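PDB 4IWK: ferritin from Pseudo-nitzschia multiseries, which probably stores iron in a soluble, non-toxic form by taking up ferrous ions, oxidising them with oxygen at its ferroxidase centre and depositing ferric hydroxides. Local coordinates for residues Gln21-Ala26 with Glu93-Asn98; Ala47-His52 with Val129-Lys134. All coordinates share one frame; numbering follows the deposited sequence. Where two conformers were deposited one is given.

Contact 1 of 2, residues Gln21-Ala26 with Glu93-Asn98; sequences QVYLSA and ELEQAN. With FE (Fe (III) ion), chain I.
Tyr23 reaches Glu95 between two helices of the ferritin four-helix bundle, and the pair joins the bundle's hydrophobic packing to its ferroxidase iron site. The short segments of helices 3-32 and 84-111 run antiparallel at 171°, their axes 11.7 Å apart at closest approach.

The polar link is a single hydrogen bond, donated by Tyr23 OH to Glu95 OE2 over 2.6 Å. It uses the anti lone pair of OE2, on the side away from the other carboxylate oxygen. OE2 lies at the edge of the phenol, close to the ring plane, although ring and carboxylate are turned 51° against each other.

Metal coordination fixes the same carboxylate. Glu95 chelates the iron of chain I unevenly, with OE2 at 2.1 Å and OE1 at a longer 2.6 Å. The bend at chi2 (-64°) folds the Glu95 chain back and carries its end toward Tyr23. OE2 therefore serves iron and phenol together, and the tyrosine acts as a second-shell residue that probably helps hold the ligand's orientation. Asn98 ND2 gives a further hydrogen bond to Glu95 OE1 (3.2 Å), arriving from well above the carboxylate plane, and Gln128 of helix 115-145 also bonds to OE1. Asn98 itself is held through OD1 by Gln15.

Apolar packing lies beside this network. Leu94 sends one methyl, CD2, against both partners on the opposite helix: it sits 3.8 Å from Val22 CG1 and 3.7 Å from Tyr23 CE1, meeting the ring obliquely. Val22 and Leu94 lie alongside each other with their ends pointing opposite ways. On the metal side, the iron-bound water 1 donates a hydrogen bond to Glu95 OE1 at 3.1 Å.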
loop_
_atom_site.group_PDB
_atom_site.type_symbol
_atom_site.label_atom_id
_atom_site.label_comp_id
_atom_site.label_asym_id
_atom_site.label_seq_id
_atom_site.Cartn_x
_atom_site.Cartn_y
_atom_site.Cartn_z
ATOM N N GLN A 21 -29.321 40.972 4.646
ATOM C CA GLN A 21 -30.017 41.229 5.936
ATOM C C GLN A 21 -31.446 40.755 5.874
ATOM O O GLN A 21 -32.022 40.280 6.885
ATOM C CB GLN A 21 -29.990 42.770 6.282
ATOM C CG GLN A 21 -28.611 43.216 6.746
ATOM C CD GLN A 21 -28.339 42.585 8.157
ATOM O OE1 GLN A 21 -27.717 41.518 8.185
ATOM N NE2 GLN A 21 -28.828 43.201 9.244
ATOM N N VAL A 22 -32.111 40.910 4.705
ATOM C CA VAL A 22 -33.463 40.384 4.582
ATOM C C VAL A 22 -33.491 38.822 4.739
ATOM O O VAL A 22 -34.377 38.241 5.438
ATOM C CB VAL A 22 -34.071 40.826 3.238
ATOM C CG1 VAL A 22 -35.454 40.112 3.044
ATOM C CG2 VAL A 22 -34.290 42.395 3.241
ATOM N N TYR A 23 -32.546 38.155 4.096
ATOM C CA TYR A 23 -32.448 36.683 4.305
ATOM C C TYR A 23 -32.186 36.362 5.739
ATOM O O TYR A 23 -32.782 35.387 6.233
ATOM C CB TYR A 23 -31.286 36.160 3.397
ATOM C CG TYR A 23 -31.794 35.832 2.004
ATOM C CD1 TYR A 23 -31.268 36.442 0.870
ATOM C CD2 TYR A 23 -32.617 34.718 1.822
ATOM C CE1 TYR A 23 -31.697 36.092 -0.450
ATOM C CE2 TYR A 23 -33.026 34.310 0.540
ATOM C CZ TYR A 23 -32.543 34.987 -0.568
ATOM O OH TYR A 23 -32.885 34.620 -1.860
ATOM N N LEU A 24 -31.371 37.188 6.460
ATOM C CA LEU A 24 -31.123 36.840 7.853
ATOM C C LEU A 24 -32.453 37.060 8.613
ATOM O O LEU A 24 -32.813 36.241 9.472
ATOM C CB LEU A 24 -30.046 37.783 8.428
ATOM C CG LEU A 24 -29.802 37.612 9.931
ATOM C CD1 LEU A 24 -29.281 36.159 10.143
ATOM C CD2 LEU A 24 -28.720 38.578 10.411
ATOM N N SER A 25 -33.196 38.138 8.317
ATOM C CA SER A 25 -34.508 38.327 8.954
ATOM C C SER A 25 -35.471 37.125 8.705
ATOM O O SER A 25 -36.175 36.695 9.644
ATOM C CB SER A 25 -35.149 39.660 8.509
ATOM O OG SER A 25 -35.715 39.601 7.202
ATOM N N ALA A 26 -35.470 36.599 7.461
ATOM C CA ALA A 26 -36.299 35.394 7.168
ATOM C C ALA A 26 -35.834 34.198 8.019
ATOM O O ALA A 26 -36.662 33.448 8.540
ATOM C CB ALA A 26 -36.251 35.057 5.693
ATOM N N GLU A 93 -39.708 38.429 -4.198
ATOM C CA GLU A 93 -39.669 39.856 -4.509
ATOM C C GLU A 93 -38.284 40.457 -4.347
ATOM O O GLU A 93 -37.909 41.293 -5.156
ATOM C CB GLU A 93 -40.688 40.579 -3.658
ATOM C CG GLU A 93 -42.093 40.277 -4.139
ATOM C CD GLU A 93 -43.135 40.744 -3.141
ATOM O OE1 GLU A 93 -42.809 41.560 -2.313
ATOM O OE2 GLU A 93 -44.286 40.297 -3.183
ATOM N N LEU A 94 -37.578 40.055 -3.243
ATOM C CA LEU A 94 -36.208 40.517 -2.988
ATOM C C LEU A 94 -35.314 40.126 -4.206
ATOM O O LEU A 94 -34.510 40.967 -4.696
ATOM C CB LEU A 94 -35.682 39.826 -1.736
ATOM C CG LEU A 94 -34.221 40.155 -1.352
ATOM C CD1 LEU A 94 -34.111 41.616 -0.901
ATOM C CD2 LEU A 94 -33.793 39.149 -0.263
ATOM N N GLU A 95 -35.382 38.869 -4.602
ATOM C CA GLU A 95 -34.560 38.381 -5.748
ATOM C C GLU A 95 -34.915 39.142 -7.043
ATOM O O GLU A 95 -33.960 39.480 -7.813
ATOM C CB GLU A 95 -34.602 36.892 -5.920
ATOM C CG GLU A 95 -33.793 36.150 -4.797
ATOM C CD GLU A 95 -32.324 36.401 -4.750
ATOM O OE1 GLU A 95 -31.793 37.079 -5.642
ATOM O OE2 GLU A 95 -31.742 35.790 -3.834
ATOM N N GLN A 96 -36.190 39.436 -7.227
ATOM C CA GLN A 96 -36.604 40.206 -8.405
ATOM C C GLN A 96 -36.008 41.589 -8.363
ATOM O O GLN A 96 -35.526 42.125 -9.399
ATOM C CB GLN A 96 -38.088 40.276 -8.531
ATOM C CG GLN A 96 -38.646 38.897 -8.888
ATOM C CD GLN A 96 -40.156 38.806 -8.707
ATOM O OE1 GLN A 96 -40.748 39.662 -8.066
ATOM N NE2 GLN A 96 -40.781 37.757 -9.285
ATOM N N ALA A 97 -35.959 42.190 -7.153
ATOM C CA ALA A 97 -35.230 43.428 -6.959
ATOM C C ALA A 97 -33.753 43.395 -7.230
ATOM O O ALA A 97 -33.180 44.391 -7.742
ATOM C CB ALA A 97 -35.486 44.021 -5.547
ATOM N N ASN A 98 -33.107 42.343 -6.768
ATOM C CA ASN A 98 -31.699 42.177 -7.001
ATOM C C ASN A 98 -31.476 42.139 -8.544
ATOM O O ASN A 98 -30.497 42.704 -9.027
ATOM C CB ASN A 98 -31.237 40.860 -6.414
ATOM C CG ASN A 98 -31.056 40.892 -4.905
ATOM O OD1 ASN A 98 -31.142 41.958 -4.265
ATOM N ND2 ASN A 98 -30.642 39.728 -4.344
HETATM FE FE FE I . -29.729 36.142 -4.341
HETATM O O HOH W 1 -28.734 37.331 -5.469
HETATM O O HOH W 2 -28.717 34.839 -3.557
#

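Contact 2 of 2, residues Ala47-His52 with Val129-Lys134; sequences AEEREH and VNEEDK. With FE (Fe (III) ion), chain G; FE (Fe (III) ion), chain I.
Glu48 and Glu131 bring two carboxylate oxygens together without a hydrogen bond: Glu48 OE2 and Glu131 OE2 are 2.6 Å apart because both are ligands of a further iron, which Glu45 also binds. The metal would offset the repulsion expected of such a pair. Each side chain reaches in from its own helix, and the carboxylates meet with their planes 36° apart.

This is the iron-binding interior of the ferritin four-helix bundle. Helices 36-62 and 115-145 are antiparallel at 160° here, and their segment axes stay 14.5 Å apart, a gap spanned by acidic side chains and metal rather than by apolar packing. Glu131, extended beyond CG, bridges two irons, since its OE1 binds the iron of chain I at 2.1 Å.

Glu49 bridges as well. Bent at chi2 (-72°), it turns its end inward and divides its oxygens: OE1 takes the iron of chain G at 2.1 Å, and OE2 takes the iron of chain I at 2.1 Å. Water 1 joins the same two irons, giving a di-iron centre.

His52 ND1 supplies a longer bond, 2.5 Å, to the iron of chain G. Glu16 of helix 3-32 completes the protein ligands of that iron, and Glu95 those of the iron of chain I. Glu131 OE2 lies at the edge of the imidazole, in the ring plane, 3.7 Å from His52 CE1.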
loop_
_atom_site.group_PDB
_atom_site.type_symbol
_atom_site.label_atom_id
_atom_site.label_comp_id
_atom_site.label_asym_id
_atom_site.label_seq_id
_atom_site.Cartn_x
_atom_site.Cartn_y
_atom_site.Cartn_z
ATOM N N ALA A 47 -25.496 34.509 3.630
ATOM C CA ALA A 47 -24.030 34.551 3.450
ATOM C C ALA A 47 -23.720 34.719 1.957
ATOM O O ALA A 47 -22.742 35.442 1.643
ATOM C CB ALA A 47 -23.434 33.208 3.949
ATOM N N GLU A 48 -24.481 34.082 1.071
ATOM C CA GLU A 48 -24.187 34.137 -0.398
ATOM C C GLU A 48 -24.395 35.580 -0.859
ATOM O O GLU A 48 -23.594 36.088 -1.627
ATOM C CB GLU A 48 -25.092 33.150 -1.097
ATOM C CG GLU A 48 -24.748 33.067 -2.556
ATOM C CD GLU A 48 -25.842 32.331 -3.251
ATOM O OE1 GLU A 48 -25.849 31.057 -3.148
ATOM O OE2 GLU A 48 -26.740 33.056 -3.782
ATOM N N GLU A 49 -25.462 36.255 -0.409
ATOM C CA GLU A 49 -25.640 37.653 -0.902
ATOM C C GLU A 49 -24.540 38.536 -0.346
ATOM O O GLU A 49 -24.094 39.466 -1.071
ATOM C CB GLU A 49 -26.975 38.204 -0.338
ATOM C CG GLU A 49 -28.192 37.476 -0.843
ATOM C CD GLU A 49 -28.487 37.787 -2.278
ATOM O OE1 GLU A 49 -27.706 38.535 -2.847
ATOM O OE2 GLU A 49 -29.587 37.491 -2.727
ATOM N N ARG A 50 -24.072 38.323 0.879
ATOM C CA ARG A 50 -22.903 39.115 1.285
ATOM C C ARG A 50 -21.692 38.803 0.384
ATOM O O ARG A 50 -21.010 39.762 -0.012
ATOM C CB ARG A 50 -22.589 38.718 2.755
ATOM C CG ARG A 50 -21.424 39.582 3.276
ATOM C CD ARG A 50 -21.321 39.414 4.798
ATOM N NE ARG A 50 -20.140 40.228 5.294
ATOM C CZ ARG A 50 -18.941 39.643 5.252
ATOM N NH1 ARG A 50 -18.840 38.438 4.732
ATOM N NH2 ARG A 50 -17.832 40.258 5.588
ATOM N N GLU A 51 -21.463 37.517 0.028
ATOM C CA GLU A 51 -20.387 37.258 -0.983
ATOM C C GLU A 51 -20.577 37.997 -2.308
ATOM O O GLU A 51 -19.548 38.517 -2.825
ATOM C CB GLU A 51 -20.204 35.747 -1.244
ATOM C CG GLU A 51 -19.775 34.978 -0.008
ATOM C CD GLU A 51 -18.404 35.455 0.510
ATOM O OE1 GLU A 51 -17.521 35.908 -0.288
ATOM O OE2 GLU A 51 -18.214 35.511 1.733
ATOM N N HIS A 52 -21.835 38.107 -2.810
ATOM C CA HIS A 52 -22.026 38.911 -4.012
ATOM C C HIS A 52 -21.570 40.346 -3.791
ATOM O O HIS A 52 -20.835 40.961 -4.640
ATOM C CB HIS A 52 -23.477 38.968 -4.426
ATOM C CG HIS A 52 -24.001 37.650 -4.811
ATOM N ND1 HIS A 52 -25.351 37.384 -4.951
ATOM C CD2 HIS A 52 -23.332 36.475 -5.045
ATOM C CE1 HIS A 52 -25.498 36.102 -5.245
ATOM N NE2 HIS A 52 -24.309 35.529 -5.308
ATOM N N VAL A 129 -31.083 34.384 -12.965
ATOM C CA VAL A 129 -32.086 33.521 -13.592
ATOM C C VAL A 129 -32.246 32.231 -12.778
ATOM O O VAL A 129 -33.371 31.760 -12.527
ATOM C CB VAL A 129 -31.607 33.162 -15.060
ATOM C CG1 VAL A 129 -32.432 32.005 -15.613
ATOM C CG2 VAL A 129 -31.681 34.433 -15.884
ATOM N N ASN A 130 -31.146 31.663 -12.312
ATOM C CA ASN A 130 -31.237 30.411 -11.582
ATOM C C ASN A 130 -31.908 30.629 -10.202
ATOM O O ASN A 130 -32.743 29.836 -9.784
ATOM C CB ASN A 130 -29.861 29.873 -11.375
ATOM C CG ASN A 130 -29.288 29.264 -12.693
ATOM O OD1 ASN A 130 -30.020 29.132 -13.697
ATOM N ND2 ASN A 130 -27.948 29.010 -12.727
ATOM N N GLU A 131 -31.541 31.736 -9.574
ATOM C CA GLU A 131 -32.106 32.000 -8.197
ATOM C C GLU A 131 -33.587 32.308 -8.297
ATOM O O GLU A 131 -34.427 31.751 -7.451
ATOM C CB GLU A 131 -31.425 33.203 -7.546
ATOM C CG GLU A 131 -29.954 32.874 -7.264
ATOM C CD GLU A 131 -29.352 33.798 -6.242
ATOM O OE1 GLU A 131 -30.082 34.760 -5.910
ATOM O OE2 GLU A 131 -28.207 33.606 -5.839
ATOM N N GLU A 132 -34.009 33.112 -9.277
ATOM C CA GLU A 132 -35.463 33.382 -9.365
ATOM C C GLU A 132 -36.241 32.077 -9.649
ATOM O O GLU A 132 -37.380 31.900 -9.125
ATOM C CB GLU A 132 -35.789 34.423 -10.412
ATOM C CG GLU A 132 -35.354 35.848 -9.996
ATOM C CD GLU A 132 -35.921 36.917 -10.900
ATOM O OE1 GLU A 132 -37.021 36.711 -11.444
ATOM O OE2 GLU A 132 -35.255 37.907 -11.182
ATOM N N ASP A 133 -35.687 31.213 -10.473
ATOM C CA ASP A 133 -36.385 29.995 -10.801
ATOM C C ASP A 133 -36.503 29.120 -9.543
ATOM O O ASP A 133 -37.598 28.554 -9.321
ATOM C CB ASP A 133 -35.549 29.220 -11.870
ATOM C CG ASP A 133 -36.073 27.810 -12.135
ATOM O OD1 ASP A 133 -37.168 27.718 -12.690
ATOM O OD2 ASP A 133 -35.380 26.873 -11.793
ATOM N N LYS A 134 -35.399 28.951 -8.781
ATOM C CA LYS A 134 -35.359 28.111 -7.586
ATOM C C LYS A 134 -36.391 28.676 -6.540
ATOM O O LYS A 134 -37.178 27.892 -5.993
ATOM C CB LYS A 134 -33.937 28.153 -7.021
ATOM C CG LYS A 134 -33.827 27.420 -5.715
ATOM C CD LYS A 134 -32.512 26.672 -5.670
ATOM C CE LYS A 134 -32.280 26.119 -4.209
ATOM N NZ LYS A 134 -30.813 25.719 -3.940
HETATM FE FE FE G . -27.339 38.809 -4.879
HETATM FE FE FE I . -29.729 36.142 -4.341
HETATM O O HOH W 3 -27.390 39.524 -6.817
HETATM O O HOH W 1 -28.734 37.331 -5.469
HETATM O O HOH W 2 -28.717 34.839 -3.557
#

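Four helices contribute one segment each, in chain order 21-26, 47-52, 93-98 and 129-134. Contact 1 closes a loop of 66 residues between helices 3-32 and 84-111. Contact 2 opens inside that loop and closes beyond it, spanning 76 residues between helices 36-62 and 115-145, so the two loops cross. Together they tie all four long helices of the bundle to one site. Their centres are 10 Å apart, and the iron of chain I with waters 1 and 2 belongs to both. Across them, Glu95 OE2 lies 2.9 Å from Glu131 OE1, and Tyr23 CE1 packs 3.4 Å from Glu49 OE2.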